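Local structure of fucose-specific lectin (Aleuria aurantia, 6GKE) at residues A[268-271]-A[272-276]; A[279-282]-A[283-287]. The protein binds L-fucose specifically, preferring alpha-1,6-linked core fucose on glycoproteins, and might take part in fruiting-body differentiation. The protein carries 1 engineered substitution. One frame throughout, in Å; residues are numbered along the deposited sequence. Where two conformers were deposited one is given.

How the contacts relate
Contacts 1 and 2 are the two successive hairpin turns of one four-stranded propeller blade, at opposite ends of strand 275-282, with centres about 21 Å apart. Each closes a three-residue loop whose last residue, I274 or V285, follows a cis peptide bond. The contacts meet along the blade where ND2 of N269 packs against CE2 of F279 at 3.7 Å. Their surroundings differ: in contact 1, I274 and I276 belong to a fucose pocket, the side chain of I274 coming within about 4 Å of the bound sugar, whereas in contact 2 the nearest side chain, F279, stays about 13 Å from fucose and the turn borders the second subunit.

Contact 1 (A[268-271]-A[272-276]); sequences ANSS and GNIDI
S271 and D275 close the hairpin between strands 267-271 and 275-282, each backbone NH bonding to the other's carbonyl. D275 N reaches S271 O at 2.9 Å; the return bond, from S271 N to D275 O, is longer at 3.2 Å. The D275 side chain leaves on the same face as that of S271. Its CB lies 3.6 Å from S271 O, and with CG beside the backbone N (chi1 -57°) the carboxylate turns toward S271. OD2 runs alongside S271 O at 3.6 Å, two acceptors not bonded to each other. At the tip, OD2 accepts a hydrogen bond of 2.7 Å from a water, which is equally close, at 2.7 Å, to S271 OG and bonds to it as well. The same hydroxyl is hydrogen-bonded to S14 in the neighbouring blade, strand 10-15.

On the other face, S270 and I276 form the antiparallel non-hydrogen-bonded pair, and CD1 of I274 comes up to the turn near CB of S270. I274 CG1 is anti to the backbone N (chi1 -169°), and the further turn at chi2 (63°) brings CD1 to 3.5 Å from S271 O. I274 also rests on W219, and I276 on I217, both of strand 213-219. The hairpin is thus polar and water-bridged on the S271/D275 face but hydrocarbon-rich on the face carrying I274 and I276. These two isoleucines touch the bound fucose, which implies that they supply apolar contact to the site where R226, E238 and W298 also bind the sugar.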
loop_
_atom_site.group_PDB
_atom_site.type_symbol
_atom_site.label_atom_id
_atom_site.label_comp_id
_atom_site.label_asym_id
_atom_site.label_seq_id
_atom_site.Cartn_x
_atom_site.Cartn_y
_atom_site.Cartn_z
ATOM N N ALA A 268 8.949 17.819 -3.659
ATOM C CA ALA A 268 9.708 18.830 -2.943
ATOM C C ALA A 268 8.994 20.174 -3.033
ATOM O O ALA A 268 8.341 20.481 -4.028
ATOM C CB ALA A 268 11.115 18.936 -3.485
ATOM N N ASN A 269 9.175 20.987 -1.993
ATOM C CA ASN A 269 8.809 22.385 -2.053
ATOM C C ASN A 269 9.971 23.224 -1.522
ATOM O O ASN A 269 10.925 22.710 -0.938
ATOM C CB ASN A 269 7.481 22.672 -1.340
ATOM C CG ASN A 269 7.539 22.523 0.167
ATOM O OD1 ASN A 269 8.600 22.661 0.770
ATOM N ND2 ASN A 269 6.401 22.284 0.800
ATOM N N SER A 270 9.872 24.528 -1.764
ATOM C CA SER A 270 10.830 25.472 -1.245
ATOM C C SER A 270 10.208 26.865 -1.264
ATOM O O SER A 270 9.365 27.177 -2.095
ATOM C CB SER A 270 12.156 25.439 -1.992
ATOM O OG SER A 270 12.034 25.911 -3.328
ATOM N N SER A 271 10.692 27.708 -0.356
ATOM C CA SER A 271 10.388 29.122 -0.365
ATOM C C SER A 271 11.393 29.826 0.547
ATOM O O SER A 271 12.165 29.181 1.260
ATOM C CB SER A 271 8.944 29.417 0.022
ATOM O OG SER A 271 8.610 28.898 1.299
ATOM N N GLY A 272 11.391 31.155 0.508
ATOM C CA GLY A 272 12.346 31.911 1.288
ATOM C C GLY A 272 13.765 31.732 0.773
ATOM O O GLY A 272 13.987 31.603 -0.426
ATOM N N ASN A 273 14.731 31.751 1.694
ATOM C CA ASN A 273 16.155 31.697 1.318
ATOM C C ASN A 273 16.954 31.063 2.459
ATOM O O ASN A 273 17.770 31.730 3.082
ATOM C CB ASN A 273 16.684 33.075 0.886
ATOM C CG ASN A 273 16.151 34.210 1.728
ATOM O OD1 ASN A 273 16.495 34.333 2.902
ATOM N ND2 ASN A 273 15.304 35.036 1.141
ATOM N N ILE A 274 16.769 29.756 2.717
ATOM C CA ILE A 274 15.909 28.848 1.972
ATOM C C ILE A 274 15.314 27.836 2.954
ATOM O O ILE A 274 15.991 27.373 3.870
ATOM C CB ILE A 274 16.682 28.135 0.838
ATOM C CG1 ILE A 274 15.754 27.387 -0.124
ATOM C CG2 ILE A 274 17.760 27.211 1.391
ATOM C CD1 ILE A 274 14.789 28.264 -0.891
ATOM N N ASP A 275 14.041 27.508 2.736
ATOM C CA ASP A 275 13.339 26.432 3.423
ATOM C C ASP A 275 13.003 25.367 2.382
ATOM O O ASP A 275 12.516 25.705 1.305
ATOM C CB ASP A 275 12.072 26.953 4.094
ATOM C CG ASP A 275 12.341 28.080 5.071
ATOM O OD1 ASP A 275 13.133 27.863 6.007
ATOM O OD2 ASP A 275 11.773 29.169 4.878
ATOM N N ILE A 276 13.301 24.095 2.696
ATOM C CA ILE A 276 13.083 22.978 1.773
ATOM C C ILE A 276 12.420 21.826 2.522
ATOM O O ILE A 276 12.885 21.431 3.588
ATOM C CB ILE A 276 14.393 22.486 1.124
ATOM C CG1 ILE A 276 15.194 23.621 0.484
ATOM C CG2 ILE A 276 14.089 21.379 0.123
ATOM C CD1 ILE A 276 16.606 23.239 0.106
HETATM O O HOH W 1 9.784 30.150 3.342
#

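Contact 2 (A[279-282]-A[283-287]); sequences FFQA and SGVSL
Q281 and V285 cross obliquely on one face of the hairpin, where a valine methyl lies over the glutamine amide: Q281 NE2 is 3.3 Å from V285 CG1. The extended glutamine, CG anti to the backbone N (chi1 -179°), carries its amide past the valine, where OE1 is hydrogen-bonded to T7 N and NE2 to L5 O. V285 also packs on Y6 of the second subunit. Beside Q281, CD1 of L287 fills the angle between CB of F279, at 4.1 Å, and F280 O, at 3.7 Å; residues of strands 10-15 and 22-28 cover F279 and L287.

Two backbone hydrogen bonds join A282 and S286: A282 N to S286 O and S286 N to A282 O, each 2.9 Å. On the face that carries A282 and S286, CB of A282 touches S286 OG at 3.5 Å. That hydroxyl, also bonded to Q288 NE2, donates to S283 O at 2.8 Å from above the carbonyl plane.

The solvent side is looser: S283 and G284 are exposed, and S283, modelled in two conformers, packs on D263 of the second subunit. This hairpin joins the second and third strands of a four-stranded blade, the building unit of the six-bladed beta-propeller.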
loop_
_atom_site.group_PDB
_atom_site.type_symbol
_atom_site.label_atom_id
_atom_site.label_comp_id
_atom_site.label_asym_id
_atom_site.label_seq_id
_atom_site.Cartn_x
_atom_site.Cartn_y
_atom_site.Cartn_z
ATOM N N PHE A 279 9.111 15.350 0.626
ATOM C CA PHE A 279 8.125 14.415 1.152
ATOM C C PHE A 279 8.352 13.011 0.591
ATOM O O PHE A 279 8.775 12.856 -0.555
ATOM C CB PHE A 279 6.715 14.885 0.796
ATOM C CG PHE A 279 6.384 16.204 1.431
ATOM C CD1 PHE A 279 5.841 16.246 2.705
ATOM C CD2 PHE A 279 6.682 17.402 0.797
ATOM C CE1 PHE A 279 5.567 17.459 3.316
ATOM C CE2 PHE A 279 6.416 18.614 1.417
ATOM C CZ PHE A 279 5.864 18.640 2.677
ATOM N N PHE A 280 8.038 12.006 1.417
ATOM C CA PHE A 280 8.129 10.614 1.023
ATOM C C PHE A 280 7.058 9.810 1.767
ATOM O O PHE A 280 6.413 10.302 2.696
ATOM C CB PHE A 280 9.546 10.071 1.256
ATOM C CG PHE A 280 10.022 9.990 2.685
ATOM C CD1 PHE A 280 10.653 11.068 3.292
ATOM C CD2 PHE A 280 9.893 8.814 3.409
ATOM C CE1 PHE A 280 11.127 10.976 4.592
ATOM C CE2 PHE A 280 10.365 8.723 4.708
ATOM C CZ PHE A 280 10.981 9.802 5.297
ATOM N N GLN A 281 6.873 8.563 1.324
ATOM C CA GLN A 281 5.852 7.684 1.881
ATOM C C GLN A 281 6.530 6.493 2.559
ATOM O O GLN A 281 7.354 5.807 1.955
ATOM C CB GLN A 281 4.881 7.229 0.792
ATOM C CG GLN A 281 3.766 6.331 1.313
ATOM C CD GLN A 281 2.776 5.981 0.227
ATOM O OE1 GLN A 281 3.130 5.372 -0.780
ATOM N NE2 GLN A 281 1.525 6.382 0.407
ATOM N N ALA A 282 6.126 6.242 3.810
ATOM C CA ALA A 282 6.743 5.240 4.664
ATOM C C ALA A 282 5.668 4.331 5.267
ATOM O O ALA A 282 4.473 4.538 5.080
ATOM C CB ALA A 282 7.532 5.922 5.753
ATOM N N SER A 283 6.118 3.322 6.015
ATOM C CA SER A 283 5.209 2.445 6.737
ATOM C C SER A 283 4.267 3.287 7.602
ATOM O O SER A 283 4.642 4.334 8.126
ATOM C CB SER A 283 5.957 1.444 7.571
ATOM O OG SER A 283 6.672 2.095 8.607
ATOM N N GLY A 284 3.023 2.819 7.732
ATOM C CA GLY A 284 2.024 3.564 8.486
ATOM C C GLY A 284 0.602 3.307 8.001
ATOM O O GLY A 284 -0.227 2.850 8.782
ATOM N N VAL A 285 0.277 3.587 6.733
ATOM C CA VAL A 285 1.103 4.212 5.707
ATOM C C VAL A 285 1.189 5.718 5.982
ATOM O O VAL A 285 0.162 6.386 6.081
ATOM C CB VAL A 285 0.495 3.930 4.315
ATOM C CG1 VAL A 285 1.155 4.744 3.214
ATOM C CG2 VAL A 285 0.532 2.448 3.972
ATOM N N SER A 286 2.411 6.247 6.075
ATOM C CA SER A 286 2.609 7.603 6.568
ATOM C C SER A 286 3.228 8.508 5.500
ATOM O O SER A 286 3.970 8.064 4.619
ATOM C CB SER A 286 3.438 7.608 7.829
ATOM O OG SER A 286 4.723 7.046 7.609
ATOM N N LEU A 287 2.894 9.797 5.621
ATOM C CA LEU A 287 3.482 10.869 4.835
ATOM C C LEU A 287 4.517 11.568 5.713
ATOM O O LEU A 287 4.181 12.164 6.738
ATOM C CB LEU A 287 2.366 11.815 4.384
ATOM C CG LEU A 287 2.780 13.026 3.550
ATOM C CD1 LEU A 287 3.625 12.637 2.349
ATOM C CD2 LEU A 287 1.541 13.782 3.098
#